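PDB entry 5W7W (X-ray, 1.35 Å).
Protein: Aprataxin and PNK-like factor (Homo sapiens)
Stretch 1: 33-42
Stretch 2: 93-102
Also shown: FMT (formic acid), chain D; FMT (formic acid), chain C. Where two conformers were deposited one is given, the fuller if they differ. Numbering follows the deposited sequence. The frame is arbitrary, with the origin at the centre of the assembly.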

# COMPACT_ATOMS: atom_id res chain seq x y z
N LEU A 33 5.04 -10.99 -2.63
CA LEU A 33 5.63 -9.66 -2.54
C LEU A 33 5.53 -9.13 -1.12
O LEU A 33 6.53 -8.68 -0.55
CB LEU A 33 4.95 -8.69 -3.51
CG LEU A 33 5.41 -7.23 -3.42
CD1 LEU A 33 6.88 -7.07 -3.79
CD2 LEU A 33 4.53 -6.34 -4.29
N LEU A 34 4.34 -9.17 -0.53
CA LEU A 34 4.13 -8.72 0.83
C LEU A 34 4.12 -9.86 1.83
O LEU A 34 4.08 -9.61 3.04
CB LEU A 34 2.81 -7.93 0.93
CG LEU A 34 2.67 -6.75 -0.03
CD1 LEU A 34 1.33 -6.05 0.14
CD2 LEU A 34 3.80 -5.78 0.18
N GLY A 35 4.17 -11.10 1.35
CA GLY A 35 4.17 -12.24 2.25
C GLY A 35 2.82 -12.55 2.86
O GLY A 35 2.75 -13.03 3.99
N ILE A 36 1.75 -12.28 2.13
CA ILE A 36 0.40 -12.44 2.64
C ILE A 36 -0.20 -13.72 2.05
O ILE A 36 -0.23 -13.89 0.82
CB ILE A 36 -0.46 -11.22 2.27
CG1 ILE A 36 0.09 -9.97 2.96
CG2 ILE A 36 -1.92 -11.46 2.63
CD1 ILE A 36 -0.58 -8.70 2.50
N THR A 37 -0.65 -14.63 2.91
CA THR A 37 -1.42 -15.80 2.50
C THR A 37 -2.68 -15.72 3.35
O THR A 37 -2.64 -15.99 4.55
CB THR A 37 -0.67 -17.11 2.75
OG1 THR A 37 0.55 -17.12 1.99
CG2 THR A 37 -1.52 -18.32 2.33
N ASP A 38 -3.79 -15.33 2.73
CA ASP A 38 -4.98 -14.98 3.49
C ASP A 38 -6.15 -14.89 2.53
O ASP A 38 -6.12 -14.08 1.60
CB ASP A 38 -4.73 -13.65 4.20
CG ASP A 38 -5.75 -13.35 5.29
OD1 ASP A 38 -6.95 -13.67 5.15
OD2 ASP A 38 -5.33 -12.78 6.31
N LYS A 39 -7.17 -15.71 2.76
CA LYS A 39 -8.35 -15.71 1.91
C LYS A 39 -9.07 -14.37 1.91
O LYS A 39 -9.85 -14.11 0.99
CB LYS A 39 -9.31 -16.81 2.38
CG LYS A 39 -9.78 -16.63 3.82
N ARG A 40 -8.85 -13.53 2.91
CA ARG A 40 -9.53 -12.24 3.01
C ARG A 40 -8.93 -11.18 2.11
O ARG A 40 -9.51 -10.10 1.97
CB ARG A 40 -9.48 -11.75 4.45
CG ARG A 40 -10.21 -12.66 5.45
CD ARG A 40 -9.96 -12.25 6.89
NE ARG A 40 -8.58 -12.49 7.26
CZ ARG A 40 -8.07 -12.26 8.47
NH1 ARG A 40 -8.85 -11.80 9.44
NH2 ARG A 40 -6.79 -12.48 8.70
N VAL A 41 -7.79 -11.45 1.50
CA VAL A 41 -7.10 -10.48 0.66
C VAL A 41 -7.00 -11.07 -0.73
O VAL A 41 -6.50 -12.18 -0.91
CB VAL A 41 -5.70 -10.17 1.23
CG1 VAL A 41 -4.99 -9.15 0.36
CG2 VAL A 41 -5.82 -9.65 2.65
N SER A 42 -7.47 -10.32 -1.72
CA SER A 42 -7.41 -10.77 -3.10
C SER A 42 -5.97 -10.78 -3.60
O SER A 42 -5.12 -10.01 -3.14
CB SER A 42 -8.23 -9.82 -3.96
OG SER A 42 -8.12 -10.12 -5.34
N SER A 93 -3.76 0.19 4.34
CA SER A 93 -3.87 -1.19 4.75
C SER A 93 -4.79 -1.96 3.83
O SER A 93 -5.66 -1.40 3.14
CB SER A 93 -4.35 -1.31 6.19
OG SER A 93 -5.67 -0.84 6.34
N LEU A 94 -4.61 -3.28 3.85
CA LEU A 94 -5.41 -4.17 3.02
C LEU A 94 -6.56 -4.81 3.79
O LEU A 94 -7.50 -5.31 3.16
CB LEU A 94 -4.53 -5.25 2.39
CG LEU A 94 -3.40 -4.73 1.51
CD1 LEU A 94 -2.68 -5.92 0.88
CD2 LEU A 94 -3.89 -3.81 0.45
N LEU A 95 -6.52 -4.82 5.11
CA LEU A 95 -7.67 -5.11 5.96
C LEU A 95 -7.77 -3.96 6.96
O LEU A 95 -6.83 -3.18 7.13
CB LEU A 95 -7.55 -6.45 6.70
CG LEU A 95 -7.52 -7.69 5.82
CD1 LEU A 95 -7.27 -8.90 6.68
CD2 LEU A 95 -8.84 -7.85 5.05
N VAL A 96 -8.90 -3.85 7.64
CA VAL A 96 -9.11 -2.67 8.48
C VAL A 96 -8.06 -2.58 9.57
O VAL A 96 -7.69 -1.47 9.97
CB VAL A 96 -10.55 -2.66 9.04
CG1 VAL A 96 -10.79 -3.83 9.97
CG2 VAL A 96 -10.82 -1.34 9.77
N ASP A 97 -7.59 -3.71 10.08
CA ASP A 97 -6.72 -3.75 11.25
C ASP A 97 -5.54 -4.69 11.07
O ASP A 97 -4.94 -5.13 12.05
CB ASP A 97 -7.51 -4.15 12.50
CG ASP A 97 -8.18 -5.49 12.38
OD1 ASP A 97 -8.04 -6.17 11.34
OD2 ASP A 97 -8.89 -5.88 13.34
N LYS A 98 -5.19 -5.01 9.83
CA LYS A 98 -4.12 -5.95 9.55
C LYS A 98 -3.54 -5.61 8.18
O LYS A 98 -4.23 -5.03 7.33
CB LYS A 98 -4.64 -7.40 9.57
CG LYS A 98 -3.56 -8.46 9.62
CD LYS A 98 -4.16 -9.87 9.79
CE LYS A 98 -3.11 -10.98 9.82
NZ LYS A 98 -2.15 -10.81 10.93
N TYR A 99 -2.28 -5.98 7.96
CA TYR A 99 -1.59 -5.67 6.71
C TYR A 99 -1.57 -4.16 6.45
O TYR A 99 -1.99 -3.67 5.39
CB TYR A 99 -2.20 -6.44 5.53
CG TYR A 99 -2.37 -7.92 5.80
CD1 TYR A 99 -1.28 -8.71 6.14
CD2 TYR A 99 -3.61 -8.52 5.72
CE1 TYR A 99 -1.43 -10.07 6.38
CE2 TYR A 99 -3.77 -9.88 5.97
CZ TYR A 99 -2.68 -10.64 6.30
OH TYR A 99 -2.84 -11.99 6.56
N ILE A 100 -1.08 -3.44 7.45
CA ILE A 100 -0.96 -1.99 7.46
C ILE A 100 0.50 -1.66 7.14
O ILE A 100 1.42 -2.29 7.68
CB ILE A 100 -1.35 -1.41 8.84
CG1 ILE A 100 -2.71 -1.95 9.33
CG2 ILE A 100 -1.38 0.11 8.78
CD1 ILE A 100 -2.96 -1.78 10.81
N PHE A 101 0.72 -0.67 6.28
CA PHE A 101 2.05 -0.26 5.86
C PHE A 101 2.18 1.25 5.90
O PHE A 101 1.31 1.96 5.42
CB PHE A 101 2.31 -0.71 4.43
CG PHE A 101 2.28 -2.20 4.27
CD1 PHE A 101 3.43 -2.97 4.43
CD2 PHE A 101 1.10 -2.85 3.97
CE1 PHE A 101 3.39 -4.35 4.29
CE2 PHE A 101 1.06 -4.23 3.85
CZ PHE A 101 2.21 -4.97 4.02
N ARG A 102 3.30 1.71 6.45
CA ARG A 102 3.69 3.11 6.38
C ARG A 102 4.55 3.31 5.14
O ARG A 102 5.36 2.45 4.78
CB ARG A 102 4.46 3.51 7.63
CG ARG A 102 4.74 4.99 7.66
CD ARG A 102 5.48 5.47 8.90
NE ARG A 102 4.82 5.08 10.15
CZ ARG A 102 3.87 5.79 10.76
NH1 ARG A 102 3.45 6.93 10.27
NH2 ARG A 102 3.33 5.35 11.89
C FMT D . 0.15 -8.10 9.41
O1 FMT D . 0.08 -9.26 9.82
O2 FMT D . -0.44 -7.18 9.98
C FMT C . 5.53 2.14 12.09
O1 FMT C . 4.72 2.64 12.87
O2 FMT C . 5.68 2.59 10.96
O HOH W 1 -0.76 -13.71 5.69

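The apolar centre of the contact gathers around Leu94. Leu94 CD1 meets three side chains of the first stretch: Ile36 CD1 at 3.8 Å, Val41 CG1 at 4.0 Å and Leu34 CD1 at 4.1 Å. Leu34 CD1 also lies 4.1 Å from Phe101 CZ, which brings the Phe101 ring into the cluster.

Tyr99 has the largest area covered by the other stretch, and it joins the apolar and polar parts. Ile36 packs over one face of its ring, with Ile36 CG2 4.1 Å from the ring centroid in a CH-pi contact. Val41 CG2 approaches Tyr99 CE2 at 3.9 Å and also touches Leu95 CG at 4.1 Å.

The ring carries its hydroxyl out to the polar edge. There Tyr99 OH donates a short hydrogen bond to Asp38 OD2 (2.6 Å), near the ring plane. Water 1 donates to Tyr99 OH (2.8 Å) and accepts from Thr37 N (2.9 Å), so it bridges the stretches.

Asp38 is held in turn by Arg40. Arg40 N and NE each donate to Asp38 OD1 at 2.9 Å, and a salt bridge joins Arg40 NH2 to Asp38 OD2 at 2.8 Å. Asp38 OD2 thus serves both Arg40 and Tyr99. Leu95 CD1 lies over one face of the guanidinium, 3.9 Å from Arg40 NE.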